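Local coordinates for protein alpha-glucosidase (Pseudoalteromonas sp. K8, PDB 5HQA) that hydrolyses alpha-glucosides as a glycoside hydrolase of family 97, with calcium in its sugar-binding pocket and activation by chloride, at residues P263-G268 against V550-Q555; Q384-Y389 against N434-I439; W451-G456 against Y524-M529. One frame throughout, in Å; residues are numbered along the deposited sequence. Where two conformers were deposited one is given.

Contact 1 (P263-G268 against V550-Q555); sequences PGKYIG and VPTDWQ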
loop_
_atom_site.group_PDB
_atom_site.type_symbol
_atom_site.label_atom_id
_atom_site.label_comp_id
_atom_site.label_asym_id
_atom_site.label_seq_id
_atom_site.Cartn_x
_atom_site.Cartn_y
_atom_site.Cartn_z
ATOM N N PRO A 263 -8.471 8.630 -11.339
ATOM C CA PRO A 263 -8.525 8.862 -9.890
ATOM C C PRO A 263 -9.817 9.574 -9.521
ATOM O O PRO A 263 -10.350 10.365 -10.301
ATOM C CB PRO A 263 -7.306 9.755 -9.625
ATOM C CG PRO A 263 -6.402 9.530 -10.806
ATOM C CD PRO A 263 -7.327 9.310 -11.968
ATOM N N GLY A 264 -10.327 9.288 -8.331
ATOM C CA GLY A 264 -11.546 9.949 -7.905
ATOM C C GLY A 264 -12.039 9.398 -6.584
ATOM O O GLY A 264 -11.389 8.566 -5.955
ATOM N N LYS A 265 -13.209 9.873 -6.178
ATOM C CA LYS A 265 -13.813 9.458 -4.920
ATOM C C LYS A 265 -15.030 8.590 -5.193
ATOM O O LYS A 265 -15.692 8.736 -6.224
ATOM C CB LYS A 265 -14.199 10.675 -4.080
ATOM C CG LYS A 265 -12.977 11.415 -3.540
ATOM C CD LYS A 265 -13.349 12.775 -2.972
ATOM C CE LYS A 265 -13.807 13.714 -4.085
ATOM N NZ LYS A 265 -13.845 15.114 -3.606
ATOM N N TYR A 266 -15.317 7.669 -4.274
ATOM C CA TYR A 266 -16.444 6.770 -4.476
ATOM C C TYR A 266 -17.151 6.511 -3.156
ATOM O O TYR A 266 -16.618 6.766 -2.074
ATOM C CB TYR A 266 -16.005 5.445 -5.135
ATOM C CG TYR A 266 -15.168 4.512 -4.289
ATOM C CD1 TYR A 266 -13.821 4.773 -4.042
ATOM C CD2 TYR A 266 -15.711 3.343 -3.774
ATOM C CE1 TYR A 266 -13.046 3.906 -3.280
ATOM C CE2 TYR A 266 -14.946 2.469 -3.016
ATOM C CZ TYR A 266 -13.615 2.757 -2.771
ATOM O OH TYR A 266 -12.863 1.892 -2.012
ATOM N N ILE A 267 -18.388 6.028 -3.272
ATOM C CA ILE A 267 -19.155 5.544 -2.133
ATOM C C ILE A 267 -19.518 4.095 -2.420
ATOM O O ILE A 267 -19.166 3.552 -3.473
ATOM C CB ILE A 267 -20.416 6.389 -1.892
ATOM C CG1 ILE A 267 -21.338 6.320 -3.116
ATOM C CG2 ILE A 267 -20.037 7.836 -1.555
ATOM C CD1 ILE A 267 -22.576 7.197 -2.998
ATOM N N GLY A 268 -20.226 3.451 -1.503
ATOM C CA GLY A 268 -20.554 2.076 -1.786
ATOM C C GLY A 268 -21.603 1.472 -0.893
ATOM O O GLY A 268 -21.751 1.869 0.264
ATOM N N VAL A 550 -12.073 17.576 -1.505
ATOM C CA VAL A 550 -10.680 17.128 -1.510
ATOM C C VAL A 550 -10.389 16.303 -2.764
ATOM O O VAL A 550 -11.191 15.437 -3.143
ATOM C CB VAL A 550 -10.348 16.359 -0.218
ATOM C CG1 VAL A 550 -11.124 15.023 -0.118
ATOM C CG2 VAL A 550 -8.832 16.151 -0.072
ATOM N N PRO A 551 -9.270 16.544 -3.447
ATOM C CA PRO A 551 -8.882 15.711 -4.591
ATOM C C PRO A 551 -8.207 14.424 -4.116
ATOM O O PRO A 551 -7.988 14.211 -2.919
ATOM C CB PRO A 551 -7.916 16.610 -5.366
ATOM C CG PRO A 551 -7.328 17.517 -4.333
ATOM C CD PRO A 551 -8.390 17.712 -3.277
ATOM N N THR A 552 -7.906 13.543 -5.083
ATOM C CA THR A 552 -7.211 12.288 -4.814
ATOM C C THR A 552 -5.974 12.137 -5.696
ATOM O O THR A 552 -5.384 11.049 -5.748
ATOM C CB THR A 552 -8.131 11.076 -5.022
ATOM O OG1 THR A 552 -8.390 10.910 -6.422
ATOM C CG2 THR A 552 -9.460 11.256 -4.289
ATOM N N ASP A 553 -5.575 13.192 -6.389
ATOM C CA ASP A 553 -4.478 13.136 -7.342
ATOM C C ASP A 553 -3.670 14.411 -7.164
ATOM O O ASP A 553 -4.237 15.507 -7.135
ATOM C CB ASP A 553 -5.022 13.003 -8.769
ATOM C CG ASP A 553 -3.949 12.636 -9.774
ATOM O OD1 ASP A 553 -4.104 13.023 -10.952
ATOM O OD2 ASP A 553 -2.963 11.961 -9.394
ATOM N N TRP A 554 -2.357 14.273 -7.024
ATOM C CA TRP A 554 -1.551 15.344 -6.470
ATOM C C TRP A 554 -0.361 15.615 -7.368
ATOM O O TRP A 554 0.290 14.680 -7.844
ATOM C CB TRP A 554 -1.057 14.972 -5.067
ATOM C CG TRP A 554 -2.156 14.491 -4.160
ATOM C CD1 TRP A 554 -2.473 13.190 -3.860
ATOM C CD2 TRP A 554 -3.083 15.306 -3.436
ATOM N NE1 TRP A 554 -3.542 13.150 -2.995
ATOM C CE2 TRP A 554 -3.937 14.436 -2.721
ATOM C CE3 TRP A 554 -3.284 16.692 -3.335
ATOM C CZ2 TRP A 554 -4.966 14.905 -1.901
ATOM C CZ3 TRP A 554 -4.306 17.159 -2.512
ATOM C CH2 TRP A 554 -5.133 16.265 -1.808
ATOM N N GLN A 555 -0.069 16.895 -7.611
ATOM C CA GLN A 555 1.168 17.173 -8.330
ATOM C C GLN A 555 2.382 17.186 -7.412
ATOM O O GLN A 555 3.501 16.977 -7.895
ATOM C CB GLN A 555 1.081 18.487 -9.110
ATOM C CG GLN A 555 0.601 19.685 -8.344
ATOM C CD GLN A 555 0.726 20.947 -9.183
ATOM O OE1 GLN A 555 1.786 21.205 -9.755
ATOM N NE2 GLN A 555 -0.355 21.720 -9.285
#
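P263-K265, the start of the first strand of the catalytic TIM-type barrel, meets V550-D553, the link from the last barrel helix to the C-terminal beta domain. The touching parts, 263-265 and 550-553, run nearly opposite, 160° apart. G264 and T552 are nearest, with CA atoms 5.8 Å apart. K265 carries the polar part of the contact. Its side chain bends at chi3. K265 NZ donates to V550 O at 2.7 Å, tilted 28° from the carbonyl plane. NZ also bonds I547 O near the end of helix 541-549, while V550 lies just past it. Its positive charge would suit the negative end of that helix. An alanine here would probably leave the carbonyls of V550 and I547 without their ammonium partner and open a gap beside the methyl of T552. In the barrel, strand 264-269 pairs in parallel with 527-529, and T552 is tied to the same place. Its OG1 lies between the backbone N and the carbonyl carbon (chi1 71°) and bonds P526 O. This carbonyl also takes the backbone bond from G264 N. T552 OG1 lies 3.2 Å from G264 N, but the angle is too poor for a bond between them. T552 CG2 packs on K265 CG at 3.6 Å. The two side chains cross obliquely. The P263 ring also comes close, with CB 3.6 Å from T552 OG1. P263 CB also lies 4.1 Å from D553 CB. The carboxylate of D553 is held by the backbone N of G71, through OD2.

Contact 2 (Q384-Y389 against N434-I439); sequences QVKTGY and NTHEPI. With CA (calcium ion), chain C; AC1 (4,6-dideoxy-4-{[(1S,4R,5S,6S)-4,5,6-trihydroxy-3-(hydroxymethyl)cyclohex-2-en-1-yl]amino}-alpha-D-glucopyranose), chain B.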
loop_
_atom_site.group_PDB
_atom_site.type_symbol
_atom_site.label_atom_id
_atom_site.label_comp_id
_atom_site.label_asym_id
_atom_site.label_seq_id
_atom_site.Cartn_x
_atom_site.Cartn_y
_atom_site.Cartn_z
ATOM N N GLN A 384 -13.738 0.216 -12.923
ATOM C CA GLN A 384 -12.934 -0.147 -11.760
ATOM C C GLN A 384 -13.573 -1.353 -11.096
ATOM O O GLN A 384 -14.803 -1.446 -11.029
ATOM C CB GLN A 384 -12.821 1.006 -10.745
ATOM C CG GLN A 384 -12.183 2.260 -11.330
ATOM C CD GLN A 384 -12.134 3.458 -10.365
ATOM O OE1 GLN A 384 -12.795 3.470 -9.313
ATOM N NE2 GLN A 384 -11.345 4.481 -10.738
ATOM N N VAL A 385 -12.740 -2.278 -10.620
ATOM C CA VAL A 385 -13.198 -3.491 -9.947
ATOM C C VAL A 385 -12.391 -3.676 -8.671
ATOM O O VAL A 385 -11.157 -3.587 -8.690
ATOM C CB VAL A 385 -13.073 -4.733 -10.853
ATOM C CG1 VAL A 385 -13.390 -6.009 -10.076
ATOM C CG2 VAL A 385 -14.003 -4.597 -12.060
ATOM N N LYS A 386 -13.093 -3.903 -7.561
ATOM C CA LYS A 386 -12.477 -4.295 -6.302
ATOM C C LYS A 386 -12.452 -5.815 -6.241
ATOM O O LYS A 386 -13.497 -6.454 -6.389
ATOM C CB LYS A 386 -13.267 -3.720 -5.124
ATOM C CG LYS A 386 -12.797 -4.160 -3.755
ATOM C CD LYS A 386 -13.667 -3.508 -2.679
ATOM C CE LYS A 386 -13.328 -4.037 -1.294
ATOM N NZ LYS A 386 -14.252 -3.474 -0.290
ATOM N N THR A 387 -11.268 -6.394 -6.049
ATOM C CA THR A 387 -11.120 -7.838 -5.914
ATOM C C THR A 387 -10.851 -8.201 -4.459
ATOM O O THR A 387 -10.477 -7.358 -3.639
ATOM C CB THR A 387 -9.989 -8.367 -6.800
ATOM O OG1 THR A 387 -8.755 -7.734 -6.424
ATOM C CG2 THR A 387 -10.290 -8.089 -8.285
ATOM N N GLY A 388 -11.056 -9.469 -4.137
ATOM C CA GLY A 388 -10.924 -9.915 -2.762
ATOM C C GLY A 388 -10.484 -11.356 -2.706
ATOM O O GLY A 388 -10.854 -12.168 -3.557
ATOM N N TYR A 389 -9.682 -11.677 -1.690
ATOM C CA TYR A 389 -9.102 -13.010 -1.552
ATOM C C TYR A 389 -9.192 -13.460 -0.091
ATOM O O TYR A 389 -8.202 -13.815 0.543
ATOM C CB TYR A 389 -7.656 -13.014 -2.062
ATOM C CG TYR A 389 -7.558 -12.625 -3.531
ATOM C CD1 TYR A 389 -7.576 -11.289 -3.920
ATOM C CD2 TYR A 389 -7.467 -13.595 -4.524
ATOM C CE1 TYR A 389 -7.519 -10.927 -5.260
ATOM C CE2 TYR A 389 -7.400 -13.243 -5.876
ATOM C CZ TYR A 389 -7.424 -11.905 -6.232
ATOM O OH TYR A 389 -7.350 -11.537 -7.564
ATOM N N ASN A 434 -8.548 -2.674 -7.686
ATOM C CA ASN A 434 -8.327 -2.351 -6.278
ATOM C C ASN A 434 -8.333 -3.682 -5.532
ATOM O O ASN A 434 -9.391 -4.300 -5.384
ATOM C CB ASN A 434 -9.438 -1.407 -5.794
ATOM C CG ASN A 434 -9.538 -1.302 -4.279
ATOM O OD1 ASN A 434 -8.620 -1.668 -3.541
ATOM N ND2 ASN A 434 -10.669 -0.767 -3.810
ATOM N N THR A 435 -7.162 -4.150 -5.089
ATOM C CA THR A 435 -7.017 -5.516 -4.582
ATOM C C THR A 435 -7.090 -5.540 -3.061
ATOM O O THR A 435 -6.213 -4.982 -2.391
ATOM C CB THR A 435 -5.687 -6.133 -5.013
ATOM O OG1 THR A 435 -5.505 -5.977 -6.422
ATOM C CG2 THR A 435 -5.658 -7.629 -4.657
ATOM N N HIS A 436 -8.090 -6.228 -2.514
ATOM C CA HIS A 436 -8.099 -6.527 -1.086
ATOM C C HIS A 436 -7.566 -7.935 -0.839
ATOM O O HIS A 436 -7.663 -8.811 -1.702
ATOM C CB HIS A 436 -9.501 -6.342 -0.491
ATOM C CG HIS A 436 -9.862 -4.898 -0.304
ATOM N ND1 HIS A 436 -10.481 -4.415 0.831
ATOM C CD2 HIS A 436 -9.644 -3.821 -1.101
ATOM C CE1 HIS A 436 -10.642 -3.107 0.716
ATOM N NE2 HIS A 436 -10.152 -2.725 -0.452
ATOM N N GLU A 437 -6.994 -8.135 0.351
ATOM C CA GLU A 437 -6.143 -9.282 0.651
ATOM C C GLU A 437 -5.134 -9.487 -0.484
ATOM O O GLU A 437 -5.133 -10.528 -1.148
ATOM C CB GLU A 437 -6.952 -10.548 0.904
ATOM C CG GLU A 437 -7.933 -10.388 2.068
ATOM C CD GLU A 437 -9.144 -9.548 1.684
ATOM O OE1 GLU A 437 -9.729 -9.837 0.620
ATOM O OE2 GLU A 437 -9.486 -8.578 2.411
ATOM N N PRO A 438 -4.260 -8.502 -0.726
ATOM C CA PRO A 438 -3.394 -8.515 -1.905
ATOM C C PRO A 438 -2.020 -9.061 -1.589
ATOM O O PRO A 438 -1.738 -9.442 -0.448
ATOM C CB PRO A 438 -3.286 -7.028 -2.235
ATOM C CG PRO A 438 -3.145 -6.428 -0.848
ATOM C CD PRO A 438 -4.054 -7.272 0.057
ATOM N N ILE A 439 -1.151 -9.064 -2.597
ATOM C CA ILE A 439 0.284 -9.000 -2.350
ATOM C C ILE A 439 0.621 -7.563 -1.968
ATOM O O ILE A 439 -0.006 -6.609 -2.447
ATOM C CB ILE A 439 1.075 -9.461 -3.593
ATOM C CG1 ILE A 439 2.587 -9.381 -3.353
ATOM C CG2 ILE A 439 0.713 -8.607 -4.824
ATOM C CD1 ILE A 439 3.104 -10.380 -2.320
HETATM CA CA CA C . -9.925 -7.047 4.241
HETATM C C1 AC1 B . -12.182 -11.406 7.327
HETATM O O2 AC1 B . -9.810 -11.086 7.417
HETATM C C2 AC1 B . -10.958 -10.913 6.569
HETATM C C4A AC1 B . -15.043 -6.569 1.876
HETATM C C3 AC1 B . -11.113 -9.480 6.134
HETATM O O3 AC1 B . -9.913 -9.021 5.486
HETATM C C4 AC1 B . -12.317 -9.345 5.240
HETATM N N4A AC1 B . -12.387 -8.030 4.528
HETATM C C5 AC1 B . -13.445 -9.520 6.245
HETATM O O5 AC1 B . -13.453 -10.943 6.679
HETATM C C6 AC1 B . -14.807 -9.168 5.732
HETATM C C1B AC1 B . -12.646 -8.126 3.046
HETATM C C2B AC1 B . -12.612 -6.603 2.364
HETATM O O2B AC1 B . -11.414 -5.962 2.801
HETATM C C3B AC1 B . -13.783 -5.883 2.658
HETATM O O3B AC1 B . -13.718 -4.496 2.243
HETATM O O4 AC1 B . -16.253 -5.945 2.260
HETATM C C5B AC1 B . -15.144 -7.991 2.103
HETATM C C7B AC1 B . -13.856 -8.790 2.695
HETATM C C6B AC1 B . -16.164 -8.766 1.253
HETATM O O6B AC1 B . -15.652 -8.862 -0.040
HETATM O O HOH W 1 -6.669 -8.760 -8.010
#
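K386 lies over one face of the H436 imidazole, with CE 3.4 Å above the ring centre in a CH-pi contact. CG is anti to the backbone N (chi1 175°), and the chain stays extended beyond it. K386 NZ thus passes the ring and donates to O3B of the bound acarbose unit at 2.8 Å. NZ also forms a salt bridge with E311. The ring of H436 meets the sugar at its edge. H436 ND1 donates in plane to O2B of the acarbose unit at 2.7 Å, nearly straight at 172°. H436 NE2 bonds D489, so bonds at ND1 and NE2 fix the ring's rotation; D489 also takes N434 ND2. The backbones are neighbouring parallel strands of the TIM-type barrel, bridged at K386 with N434 and at T387 with T435. Past the strand ends, E437 splits its carboxylate between two tasks. E437 OE1 takes Y389 N at 3.0 Å on its anti lone pair. E437 OE2 binds the calcium ion at 2.4 Å, where E154, E455 and E461 are further ligands. Acarbose O3, N4A and O2B also bind this ion. The Y389 ring presents its edge to H436 O, with CD1 3.3 Å from that oxygen. On the sheet face of T387 and T435, one water joins T387 OG1 at 2.8 Å to Y389 OH at 2.9 Å.

Contact 3 (W451-G456 against Y524-M529); sequences WITREG and YSPIQM. With CA (calcium ion), chain C; AC1 (4,6-dideoxy-4-{[(1S,4R,5S,6S)-4,5,6-trihydroxy-3-(hydroxymethyl)cyclohex-2-en-1-yl]amino}-alpha-D-glucopyranose), chain B.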
loop_
_atom_site.group_PDB
_atom_site.type_symbol
_atom_site.label_atom_id
_atom_site.label_comp_id
_atom_site.label_asym_id
_atom_site.label_seq_id
_atom_site.Cartn_x
_atom_site.Cartn_y
_atom_site.Cartn_z
ATOM N N TRP A 451 -3.271 -0.730 -11.836
ATOM C CA TRP A 451 -3.254 -1.326 -10.497
ATOM C C TRP A 451 -3.239 -0.172 -9.500
ATOM O O TRP A 451 -2.197 0.232 -8.979
ATOM C CB TRP A 451 -2.053 -2.249 -10.322
ATOM C CG TRP A 451 -2.291 -3.334 -9.301
ATOM C CD1 TRP A 451 -3.347 -3.429 -8.436
ATOM C CD2 TRP A 451 -1.480 -4.489 -9.071
ATOM N NE1 TRP A 451 -3.239 -4.572 -7.677
ATOM C CE2 TRP A 451 -2.101 -5.240 -8.049
ATOM C CE3 TRP A 451 -0.292 -4.965 -9.633
ATOM C CZ2 TRP A 451 -1.571 -6.441 -7.576
ATOM C CZ3 TRP A 451 0.231 -6.163 -9.167
ATOM C CH2 TRP A 451 -0.409 -6.887 -8.150
ATOM N N ILE A 452 -4.429 0.369 -9.232
ATOM C CA ILE A 452 -4.488 1.715 -8.665
ATOM C C ILE A 452 -4.307 1.721 -7.150
ATOM O O ILE A 452 -3.739 2.674 -6.603
ATOM C CB ILE A 452 -5.791 2.423 -9.079
ATOM C CG1 ILE A 452 -7.016 1.586 -8.713
ATOM C CG2 ILE A 452 -5.766 2.701 -10.569
ATOM C CD1 ILE A 452 -8.323 2.278 -9.016
ATOM N N THR A 453 -4.751 0.688 -6.444
ATOM C CA THR A 453 -4.644 0.702 -4.993
ATOM C C THR A 453 -4.858 -0.719 -4.474
ATOM O O THR A 453 -5.154 -1.646 -5.235
ATOM C CB THR A 453 -5.638 1.708 -4.386
ATOM O OG1 THR A 453 -5.287 1.975 -3.022
ATOM C CG2 THR A 453 -7.085 1.182 -4.458
ATOM N N ARG A 454 -4.685 -0.883 -3.167
ATOM C CA ARG A 454 -4.901 -2.174 -2.528
ATOM C C ARG A 454 -5.099 -1.951 -1.038
ATOM O O ARG A 454 -4.864 -0.861 -0.514
ATOM C CB ARG A 454 -3.728 -3.128 -2.779
ATOM C CG ARG A 454 -2.477 -2.811 -1.946
ATOM C CD ARG A 454 -1.252 -3.483 -2.565
ATOM N NE ARG A 454 -1.022 -2.972 -3.914
ATOM C CZ ARG A 454 -0.539 -3.692 -4.922
ATOM N NH1 ARG A 454 -0.228 -4.976 -4.744
ATOM N NH2 ARG A 454 -0.366 -3.124 -6.115
ATOM N N GLU A 455 -5.532 -3.008 -0.359
ATOM C CA GLU A 455 -5.667 -2.937 1.089
ATOM C C GLU A 455 -4.361 -3.425 1.725
ATOM O O GLU A 455 -3.397 -2.656 1.811
ATOM C CB GLU A 455 -6.890 -3.738 1.545
ATOM C CG GLU A 455 -7.312 -3.462 2.971
ATOM C CD GLU A 455 -8.576 -4.224 3.341
ATOM O OE1 GLU A 455 -8.575 -5.473 3.251
ATOM O OE2 GLU A 455 -9.577 -3.568 3.699
ATOM N N GLY A 456 -4.291 -4.682 2.155
ATOM C CA GLY A 456 -3.003 -5.195 2.635
ATOM C C GLY A 456 -2.525 -4.600 3.947
ATOM O O GLY A 456 -1.310 -4.399 4.140
ATOM N N TYR A 524 -2.477 8.316 1.268
ATOM C CA TYR A 524 -2.608 8.498 -0.171
ATOM C C TYR A 524 -3.301 7.298 -0.816
ATOM O O TYR A 524 -2.962 6.141 -0.540
ATOM C CB TYR A 524 -1.243 8.721 -0.829
ATOM C CG TYR A 524 -1.393 8.643 -2.330
ATOM C CD1 TYR A 524 -2.203 9.556 -3.008
ATOM C CD2 TYR A 524 -0.792 7.622 -3.064
ATOM C CE1 TYR A 524 -2.393 9.471 -4.378
ATOM C CE2 TYR A 524 -0.972 7.535 -4.441
ATOM C CZ TYR A 524 -1.777 8.461 -5.081
ATOM O OH TYR A 524 -1.967 8.372 -6.430
ATOM N N SER A 525 -4.273 7.580 -1.695
ATOM C CA SER A 525 -4.820 6.589 -2.612
ATOM C C SER A 525 -5.448 7.321 -3.785
ATOM O O SER A 525 -6.077 8.370 -3.572
ATOM C CB SER A 525 -5.860 5.702 -1.923
ATOM O OG SER A 525 -6.384 4.752 -2.834
ATOM N N PRO A 526 -5.295 6.830 -5.022
ATOM C CA PRO A 526 -5.911 7.535 -6.161
ATOM C C PRO A 526 -7.422 7.433 -6.168
ATOM O O PRO A 526 -8.085 8.282 -6.782
ATOM C CB PRO A 526 -5.297 6.837 -7.382
ATOM C CG PRO A 526 -4.991 5.457 -6.887
ATOM C CD PRO A 526 -4.546 5.639 -5.458
ATOM N N ILE A 527 -7.987 6.417 -5.522
ATOM C CA ILE A 527 -9.417 6.376 -5.246
ATOM C C ILE A 527 -9.590 6.409 -3.737
ATOM O O ILE A 527 -8.876 5.713 -3.007
ATOM C CB ILE A 527 -10.126 5.158 -5.874
ATOM C CG1 ILE A 527 -9.491 3.840 -5.439
ATOM C CG2 ILE A 527 -10.144 5.280 -7.400
ATOM C CD1 ILE A 527 -10.345 2.626 -5.796
ATOM N N GLN A 528 -10.494 7.263 -3.276
ATOM C CA GLN A 528 -10.781 7.439 -1.864
ATOM C C GLN A 528 -12.266 7.198 -1.661
ATOM O O GLN A 528 -13.095 7.802 -2.348
ATOM C CB GLN A 528 -10.406 8.848 -1.388
ATOM C CG GLN A 528 -8.886 9.147 -1.380
ATOM C CD GLN A 528 -8.170 8.557 -0.164
ATOM O OE1 GLN A 528 -8.686 7.659 0.510
ATOM N NE2 GLN A 528 -6.971 9.057 0.115
ATOM N N MET A 529 -12.603 6.313 -0.740
ATOM C CA MET A 529 -14.002 6.084 -0.430
ATOM C C MET A 529 -14.472 7.090 0.601
ATOM O O MET A 529 -13.725 7.462 1.506
ATOM C CB MET A 529 -14.221 4.665 0.094
ATOM C CG MET A 529 -15.670 4.234 0.034
ATOM S SD MET A 529 -15.808 2.541 0.640
ATOM C CE MET A 529 -17.492 2.160 0.142
HETATM CA CA CA C . -9.925 -7.047 4.241
HETATM C C1 AC1 B . -12.182 -11.406 7.327
HETATM O O2 AC1 B . -9.810 -11.086 7.417
HETATM C C2 AC1 B . -10.958 -10.913 6.569
HETATM C C4A AC1 B . -15.043 -6.569 1.876
HETATM C C3 AC1 B . -11.113 -9.480 6.134
HETATM O O3 AC1 B . -9.913 -9.021 5.486
HETATM C C4 AC1 B . -12.317 -9.345 5.240
HETATM N N4A AC1 B . -12.387 -8.030 4.528
HETATM C C5 AC1 B . -13.445 -9.520 6.245
HETATM O O5 AC1 B . -13.453 -10.943 6.679
HETATM C C6 AC1 B . -14.807 -9.168 5.732
HETATM C C1B AC1 B . -12.646 -8.126 3.046
HETATM C C2B AC1 B . -12.612 -6.603 2.364
HETATM O O2B AC1 B . -11.414 -5.962 2.801
HETATM C C3B AC1 B . -13.783 -5.883 2.658
HETATM O O3B AC1 B . -13.718 -4.496 2.243
HETATM O O4 AC1 B . -16.253 -5.945 2.260
HETATM C C5B AC1 B . -15.144 -7.991 2.103
HETATM C C7B AC1 B . -13.856 -8.790 2.695
HETATM C C6B AC1 B . -16.164 -8.766 1.253
HETATM O O6B AC1 B . -15.652 -8.862 -0.040
#
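The closing seam of the TIM-type barrel brings I452 and T453 of strand 451-454 against S525, P526 and I527, where strand 527-529 begins. No backbone hydrogen bond crosses between the two segments, and side chains make the contact. T453 OG1 is anti to the backbone N (chi1 -165°) and donates to S525 OG at 3.0 Å. S525 OG in turn donates to I527 O at 2.7 Å, so the serine hydroxyl both accepts and donates. T453 CG2 packs on I527, 3.7 Å from CG1. I452 and I527 cross at about a right angle, and their CD1 atoms meet at 3.8 Å. P526 lies against I452, with CG 3.8 Å from I452 CB. Its ring also covers the backbone, with P526 CG 3.1 Å from I452 O. That carbonyl oxygen is buried and has no polar partner in the model. Between the two strands, D489 bonds the backbone of R454 and M488 that of Y524. Beyond the strand, E455 reaches out as an extended chain and binds the calcium ion through OE1 at 2.3 Å. E154, E437 and E461 bind the same ion. Metal ligands just past a strand's C-terminal end, above a packed barrel interior, suit the active-site rim of a TIM-type barrel.

Overall arrangement
All three contacts are buried, and none is at the surface. Contact 3 lies nearest the centre of the chain, and contact 1 is the farthest from it. Contacts 1 and 3 lie on neighbouring strands 264-269 and 527-529, and they meet at P526 O. Contacts 2 and 3 lie on neighbouring strands 432-435 and 451-454, where T435 O takes E455 N. Both also reach the calcium ion and the acarbose unit. Contact 2 is the only one with backbone pairing, and K386, H436 and E437 meet the ligand or its metal. Contact 3 is mostly apolar, with one hydroxyl hydrogen-bond pair. Contact 1 joins the barrel to the C-terminal domain through a lysine on a helix end, away from the pocket.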